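Local coordinates for Lin2722 protein (Listeria innocua, PDB 3DS8) that is of unknown function but belongs to the alpha/beta hydrolase clan and is probably a hydrolytic enzyme, at residues 179-182 and 183-187; 197-200 and 201-205; 235-238 and 239-243. One frame throughout, in Å; residues are numbered along the deposited sequence.

Contact 1 of 3, residues 179-182 and 183-187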
# COMPACT_ATOMS: atom_id res chain seq x y z
N GLY A 179 -0.50 -10.36 -8.51
CA GLY A 179 0.10 -11.23 -9.53
C GLY A 179 -0.50 -12.63 -9.56
O GLY A 179 -0.97 -13.18 -8.54
N GLU A 180 -0.49 -13.23 -10.74
CA GLU A 180 -0.91 -14.57 -10.96
C GLU A 180 0.13 -15.16 -11.95
O GLU A 180 0.34 -14.63 -13.07
CB GLU A 180 -2.34 -14.54 -11.53
CG GLU A 180 -2.86 -15.83 -11.82
CD GLU A 180 -4.32 -15.81 -12.26
OE1 GLU A 180 -4.68 -15.08 -13.22
OE2 GLU A 180 -5.07 -16.60 -11.68
N LEU A 181 0.82 -16.23 -11.56
CA LEU A 181 1.90 -16.73 -12.39
C LEU A 181 1.35 -17.23 -13.72
O LEU A 181 2.01 -17.10 -14.75
CB LEU A 181 2.73 -17.81 -11.70
CG LEU A 181 3.49 -17.27 -10.47
CD1 LEU A 181 4.21 -18.39 -9.81
CD2 LEU A 181 4.46 -16.13 -10.84
N SER A 182 0.16 -17.80 -13.69
CA SER A 182 -0.51 -18.18 -14.92
C SER A 182 -1.99 -18.31 -14.62
O SER A 182 -2.38 -18.41 -13.45
CB SER A 182 0.01 -19.53 -15.46
OG SER A 182 -0.64 -20.58 -14.78
N GLU A 183 -2.81 -18.35 -15.67
CA GLU A 183 -4.27 -18.49 -15.47
C GLU A 183 -4.65 -19.72 -14.69
O GLU A 183 -5.64 -19.71 -14.00
CB GLU A 183 -5.05 -18.51 -16.78
CG GLU A 183 -5.19 -17.17 -17.43
CD GLU A 183 -3.91 -16.75 -18.10
OE1 GLU A 183 -3.01 -17.62 -18.18
OE2 GLU A 183 -3.81 -15.59 -18.57
N ASP A 184 -3.88 -20.79 -14.82
CA ASP A 184 -4.15 -22.03 -14.09
C ASP A 184 -3.33 -22.16 -12.81
O ASP A 184 -3.27 -23.23 -12.22
CB ASP A 184 -3.96 -23.25 -14.99
CG ASP A 184 -2.60 -23.30 -15.67
OD1 ASP A 184 -1.67 -22.65 -15.15
OD2 ASP A 184 -2.48 -24.00 -16.72
N ASN A 185 -2.66 -21.09 -12.40
CA ASN A 185 -1.86 -21.12 -11.17
C ASN A 185 -2.01 -19.78 -10.44
O ASN A 185 -1.15 -18.91 -10.55
CB ASN A 185 -0.40 -21.38 -11.50
CG ASN A 185 0.42 -21.67 -10.27
OD1 ASN A 185 -0.12 -21.93 -9.18
ND2 ASN A 185 1.74 -21.60 -10.43
N PRO A 186 -3.14 -19.60 -9.74
CA PRO A 186 -3.54 -18.31 -9.16
C PRO A 186 -2.77 -17.98 -7.88
O PRO A 186 -3.31 -17.90 -6.77
CB PRO A 186 -5.06 -18.48 -8.96
CG PRO A 186 -5.25 -19.83 -8.75
CD PRO A 186 -4.19 -20.61 -9.50
N THR A 187 -1.47 -17.81 -8.06
CA THR A 187 -0.58 -17.36 -6.99
C THR A 187 0.46 -16.47 -7.63
O THR A 187 0.73 -16.61 -8.81
CB THR A 187 0.08 -18.54 -6.28
OG1 THR A 187 1.00 -18.07 -5.26
CG2 THR A 187 0.80 -19.40 -7.26
O HOH W 1 -6.99 -17.71 -12.95
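The carboxylate of Glu180 reaches obliquely across to the ring of Pro186, its OE2 lying 3.3 Å from Pro186 CB. CG stands anti to the backbone N (chi1 179°) and the chain stays extended, which carries the carboxylate toward Pro186 and the Glu183 carbonyl. There one water donates both to Glu180 OE2 and, at 2.6 Å, to Glu183 O, tying the carboxylate to the turn's backbone. The other flat group, the Asn185 amide, lies alongside the Leu181 side chain and points the same way, ND2 4.1 Å from CD1. Ser182 to Asn185 form a type I beta turn, closed by Asn185 N donating to Ser182 O (2.9 Å). Pro186 then centres an inverse gamma turn, with Thr187 N bonded to Asn185 O at 2.7 Å. This second bend brings Thr187 O back to Leu181 N (2.8 Å), which has a weak second acceptor in Asn185 O. The next residue, Asp188, is the probable acid of a Ser102-His222-Asp188 triad, consistent with the alpha/beta hydrolase pattern of an acid carried on a loop after a strand. The hairpin-like turn thus follows directly on the end of strand 173-180. Strand 209-216 lies beside it, its Ile214 and Val216 touching Glu180, while Pro186 rests on Met144 and on Thr193 of helix 193-196.

Contact 2 of 3, residues 197-200 and 201-205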
# COMPACT_ATOMS: atom_id res chain seq x y z
N LEU A 197 -6.26 -9.69 -3.45
CA LEU A 197 -7.44 -8.95 -3.87
C LEU A 197 -8.54 -8.93 -2.83
O LEU A 197 -9.62 -8.40 -3.10
CB LEU A 197 -7.98 -9.56 -5.14
CG LEU A 197 -7.09 -9.55 -6.39
CD1 LEU A 197 -7.78 -10.48 -7.44
CD2 LEU A 197 -6.84 -8.15 -6.92
N ALA A 198 -8.27 -9.46 -1.65
CA ALA A 198 -9.34 -9.67 -0.66
C ALA A 198 -9.86 -8.36 -0.07
O ALA A 198 -10.92 -8.34 0.54
CB ALA A 198 -8.90 -10.66 0.39
N THR A 199 -9.16 -7.26 -0.33
CA THR A 199 -9.70 -5.91 -0.17
C THR A 199 -11.09 -5.75 -0.78
O THR A 199 -11.86 -4.91 -0.34
CB THR A 199 -8.75 -4.86 -0.80
OG1 THR A 199 -8.10 -5.41 -1.95
CG2 THR A 199 -7.66 -4.44 0.24
N ARG A 200 -11.42 -6.57 -1.79
CA ARG A 200 -12.75 -6.54 -2.41
C ARG A 200 -13.88 -6.70 -1.41
O ARG A 200 -15.01 -6.26 -1.65
CB ARG A 200 -12.79 -7.73 -3.39
CG ARG A 200 -13.93 -7.86 -4.20
CD ARG A 200 -13.80 -9.17 -4.95
NE ARG A 200 -12.79 -9.11 -6.00
CZ ARG A 200 -12.71 -10.01 -6.98
NH1 ARG A 200 -13.58 -11.00 -7.03
NH2 ARG A 200 -11.78 -9.92 -7.92
N LEU A 201 -13.58 -7.35 -0.30
CA LEU A 201 -14.59 -7.67 0.70
C LEU A 201 -14.78 -6.62 1.80
O LEU A 201 -15.69 -6.77 2.63
CB LEU A 201 -14.28 -9.04 1.31
CG LEU A 201 -14.12 -10.16 0.25
CD1 LEU A 201 -13.97 -11.44 0.91
CD2 LEU A 201 -15.29 -10.21 -0.74
N PHE A 202 -13.98 -5.56 1.79
CA PHE A 202 -14.13 -4.52 2.80
C PHE A 202 -13.88 -3.10 2.32
O PHE A 202 -14.38 -2.15 2.95
CB PHE A 202 -13.29 -4.87 4.07
CG PHE A 202 -11.80 -4.88 3.88
CD1 PHE A 202 -11.04 -3.76 4.15
CD2 PHE A 202 -11.12 -6.04 3.49
CE1 PHE A 202 -9.70 -3.76 4.01
CE2 PHE A 202 -9.76 -6.04 3.35
CZ PHE A 202 -9.04 -4.91 3.61
N MSE A 203 -13.20 -2.92 1.18
CA MSE A 203 -12.98 -1.56 0.71
C MSE A 203 -14.15 -0.94 -0.09
O MSE A 203 -14.50 0.23 0.13
CB MSE A 203 -11.66 -1.45 -0.03
CG MSE A 203 -10.49 -1.68 0.87
SE MSE A 203 -10.41 -0.25 2.25
CE MSE A 203 -8.51 -0.47 2.76
N PRO A 204 -14.76 -1.70 -1.01
CA PRO A 204 -15.90 -1.11 -1.73
C PRO A 204 -17.00 -0.57 -0.80
O PRO A 204 -17.39 -1.26 0.11
CB PRO A 204 -16.45 -2.28 -2.55
CG PRO A 204 -15.25 -3.20 -2.73
CD PRO A 204 -14.42 -3.05 -1.52
N GLY A 205 -17.48 0.64 -1.02
CA GLY A 205 -18.57 1.20 -0.22
C GLY A 205 -18.09 1.80 1.11
O GLY A 205 -18.90 2.42 1.85
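Leu201 meets Ala198 round one turn of 3-10 helix: its N donates to Ala198 O at 3.0 Å, and its CB packs against the same oxygen. Phe202 repeats the pattern one step on, N to Thr199 O at 3.1 Å and nearly straight at 169°. Its CG sits between the backbone N and the carbonyl carbon (chi1 66°), a placement that folds the ring back over Thr199. CE2 comes to 3.5 Å from Thr199 CA and CZ to 3.7 Å from Thr199 CG2, while Thr199 O stands over one face, offset toward the rim. Met203, present as selenomethionine, also donates its N to Thr199 O (2.8 Å), so that one carbonyl is gripped by two successive amides: Met203 approaches almost in line with the C=O bond and Phe202 from above the carbonyl plane. The Met203 side chain crosses that of Thr199 obliquely, its CG 4.0 Å from Thr199 CB. Pro204, which has no amide hydrogen to extend the series, turns its ring to Arg200 O, with CG 3.3 Å away. The polar ends of two buried residues find partners elsewhere in the chain: Thr199 OG1 bonds to Tyr210 OH, and the Arg200 guanidinium forms a salt bridge with Glu212. The turn leads from helix 193-196 toward strand 209-216. It packs on that strand and on Ala176 and Val174 of strand 173-180, while Phe202 and Met203 reach Thr109 of helix 103-114.

Contact 3 of 3, residues 235-238 and 239-243. With SO4 (sulfate ion), chain F.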
# COMPACT_ATOMS: atom_id res chain seq x y z
N THR A 235 0.59 2.39 -10.84
CA THR A 235 0.80 3.17 -9.66
C THR A 235 0.92 4.66 -10.02
O THR A 235 0.29 5.51 -9.41
CB THR A 235 2.03 2.64 -8.84
OG1 THR A 235 1.74 1.31 -8.38
CG2 THR A 235 2.28 3.50 -7.63
N TYR A 236 1.75 4.98 -11.01
CA TYR A 236 1.81 6.35 -11.49
C TYR A 236 0.44 6.86 -11.86
O TYR A 236 0.04 7.95 -11.43
CB TYR A 236 2.75 6.47 -12.70
CG TYR A 236 2.63 7.81 -13.37
CD1 TYR A 236 3.25 8.98 -12.82
CD2 TYR A 236 1.88 7.94 -14.53
CE1 TYR A 236 3.14 10.17 -13.42
CE2 TYR A 236 1.73 9.16 -15.14
CZ TYR A 236 2.36 10.28 -14.58
OH TYR A 236 2.25 11.48 -15.22
N TRP A 237 -0.28 6.08 -12.68
CA TRP A 237 -1.63 6.46 -13.10
C TRP A 237 -2.52 6.76 -11.91
O TRP A 237 -3.21 7.76 -11.89
CB TRP A 237 -2.27 5.37 -13.97
CG TRP A 237 -3.72 5.60 -14.20
CD1 TRP A 237 -4.26 6.41 -15.11
CD2 TRP A 237 -4.80 4.98 -13.52
NE1 TRP A 237 -5.63 6.39 -15.02
CE2 TRP A 237 -5.99 5.51 -14.05
CE3 TRP A 237 -4.88 4.04 -12.50
CZ2 TRP A 237 -7.22 5.14 -13.60
CZ3 TRP A 237 -6.12 3.67 -12.06
CH2 TRP A 237 -7.27 4.21 -12.64
N PHE A 238 -2.50 5.87 -10.90
CA PHE A 238 -3.38 6.05 -9.76
C PHE A 238 -2.99 7.28 -8.94
O PHE A 238 -3.84 8.06 -8.49
CB PHE A 238 -3.31 4.80 -8.90
CG PHE A 238 -4.38 4.70 -7.87
CD1 PHE A 238 -5.71 4.53 -8.25
CD2 PHE A 238 -4.06 4.74 -6.52
CE1 PHE A 238 -6.70 4.33 -7.28
CE2 PHE A 238 -5.03 4.55 -5.56
CZ PHE A 238 -6.34 4.35 -5.93
N LEU A 239 -1.68 7.51 -8.81
CA LEU A 239 -1.18 8.62 -8.01
C LEU A 239 -1.29 9.96 -8.70
O LEU A 239 -1.49 10.96 -8.03
CB LEU A 239 0.28 8.39 -7.57
CG LEU A 239 0.62 7.23 -6.63
CD1 LEU A 239 2.17 7.09 -6.50
CD2 LEU A 239 -0.08 7.41 -5.27
N GLU A 240 -1.15 9.99 -10.02
CA GLU A 240 -0.99 11.26 -10.70
C GLU A 240 -2.09 11.59 -11.69
O GLU A 240 -2.21 12.74 -12.05
CB GLU A 240 0.38 11.32 -11.38
CG GLU A 240 1.55 11.24 -10.38
CD GLU A 240 1.54 12.30 -9.30
OE1 GLU A 240 1.10 13.42 -9.58
OE2 GLU A 240 2.01 11.98 -8.18
N LYS A 241 -2.85 10.61 -12.16
CA LYS A 241 -3.85 10.81 -13.24
C LYS A 241 -5.26 10.53 -12.78
O LYS A 241 -6.19 11.27 -13.15
CB LYS A 241 -3.50 9.94 -14.45
CG LYS A 241 -2.17 10.28 -15.07
CD LYS A 241 -2.15 11.69 -15.56
CE LYS A 241 -0.96 12.02 -16.43
NZ LYS A 241 -1.17 13.28 -17.15
N PHE A 242 -5.43 9.49 -11.97
CA PHE A 242 -6.74 9.10 -11.49
C PHE A 242 -7.30 10.14 -10.52
O PHE A 242 -6.67 10.47 -9.51
CB PHE A 242 -6.70 7.73 -10.81
CG PHE A 242 -8.03 7.32 -10.21
CD1 PHE A 242 -9.08 7.03 -11.02
CD2 PHE A 242 -8.21 7.27 -8.83
CE1 PHE A 242 -10.33 6.66 -10.50
CE2 PHE A 242 -9.46 6.92 -8.29
CZ PHE A 242 -10.51 6.60 -9.13
N LYS A 243 -8.50 10.62 -10.82
CA LYS A 243 -9.15 11.58 -9.95
C LYS A 243 -10.64 11.26 -9.99
O LYS A 243 -11.17 10.95 -11.04
CB LYS A 243 -8.90 13.00 -10.45
CG LYS A 243 -7.43 13.52 -10.37
CD LYS A 243 -7.11 14.23 -9.00
CE LYS A 243 -5.57 14.48 -8.74
NZ LYS A 243 -5.22 14.86 -7.27
S SO4 F . -8.35 12.41 -5.83
O1 SO4 F . -8.79 13.81 -5.67
O2 SO4 F . -9.49 11.71 -6.49
O3 SO4 F . -7.10 12.33 -6.63
O4 SO4 F . -7.94 11.85 -4.52
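Regular i to i+4 bonds, Leu239 N to Thr235 O (2.9 Å) and Glu240 N to Tyr236 O, are joined at Trp237 O by a wider, i to i+5 closure at the C-terminal part of helix 229-240, Phe242 N (2.8 Å) coming nearly along the C=O axis and Lys241 N, the second donor, tilted from the carbonyl plane. The side chains pair off along the same spacings. Phe242 CB sits over one face of the Trp237 indole, 3.9 Å from the centroid of the six-membered ring, and the two rings are inclined at 46°. With CG anti to the backbone N (chi1 177°), the Phe242 ring is carried beside both Trp237 and Phe238. Its CD1 comes to Trp237 CZ2, and on the other flank CD2 lies 3.7 Å from Phe238 CE1. The Phe238 and Phe242 rings are almost parallel, at 7°, but slid so far apart that they barely overlap; the three rings form an aromatic cluster. Further round, Glu240 CB makes a CH-pi contact over the Tyr236 ring, 4.0 Å from its centroid. The Lys241 chain, bent at chi2, crosses Tyr236 obliquely, CE 3.5 Å from OH. The Leu239 and Thr235 side chains lie side by side, pointing the same way, CD1 of Leu239 3.8 Å from CG2 of Thr235. The Glu240 carboxylate is salt-bridged to Arg59, and a sulfate, probably from the crystallisation liquor, is weakly bonded by Lys243 NZ and also held by Thr244 N and Lys126 NZ. Helix 229-240 is the helix of the beta-alpha-beta unit between strands 209-216 and 248-250. It lies against the sheet, Thr235 and Phe238 on strand 123-130, Leu239 on strand 95-101, and Phe238 and Phe242 on Ile211 and on strand 173-180.

How the contacts relate
Along the chain the three contacts come in series, none nesting in or crossing another. Contact 1 closes the turn just after strand 173-180; contact 2 follows helix 193-196 and bends the chain toward strand 209-216; contact 3 lies at the C-terminal part of helix 229-240, ahead of strand 248-250. None touches another: centres are about 20 Å apart for contacts 1 and 2 and for 2 and 3, and about 26 Å for 1 and 3. Contacts 2 and 3 meet the same two strands from opposite faces, contact 2 on Val174, Ala176 and Tyr210, contact 3 on Leu175, Ile177 and Ile211. Contact 1 lies at the C-terminal end of strand 173-180, near the probable catalytic residues.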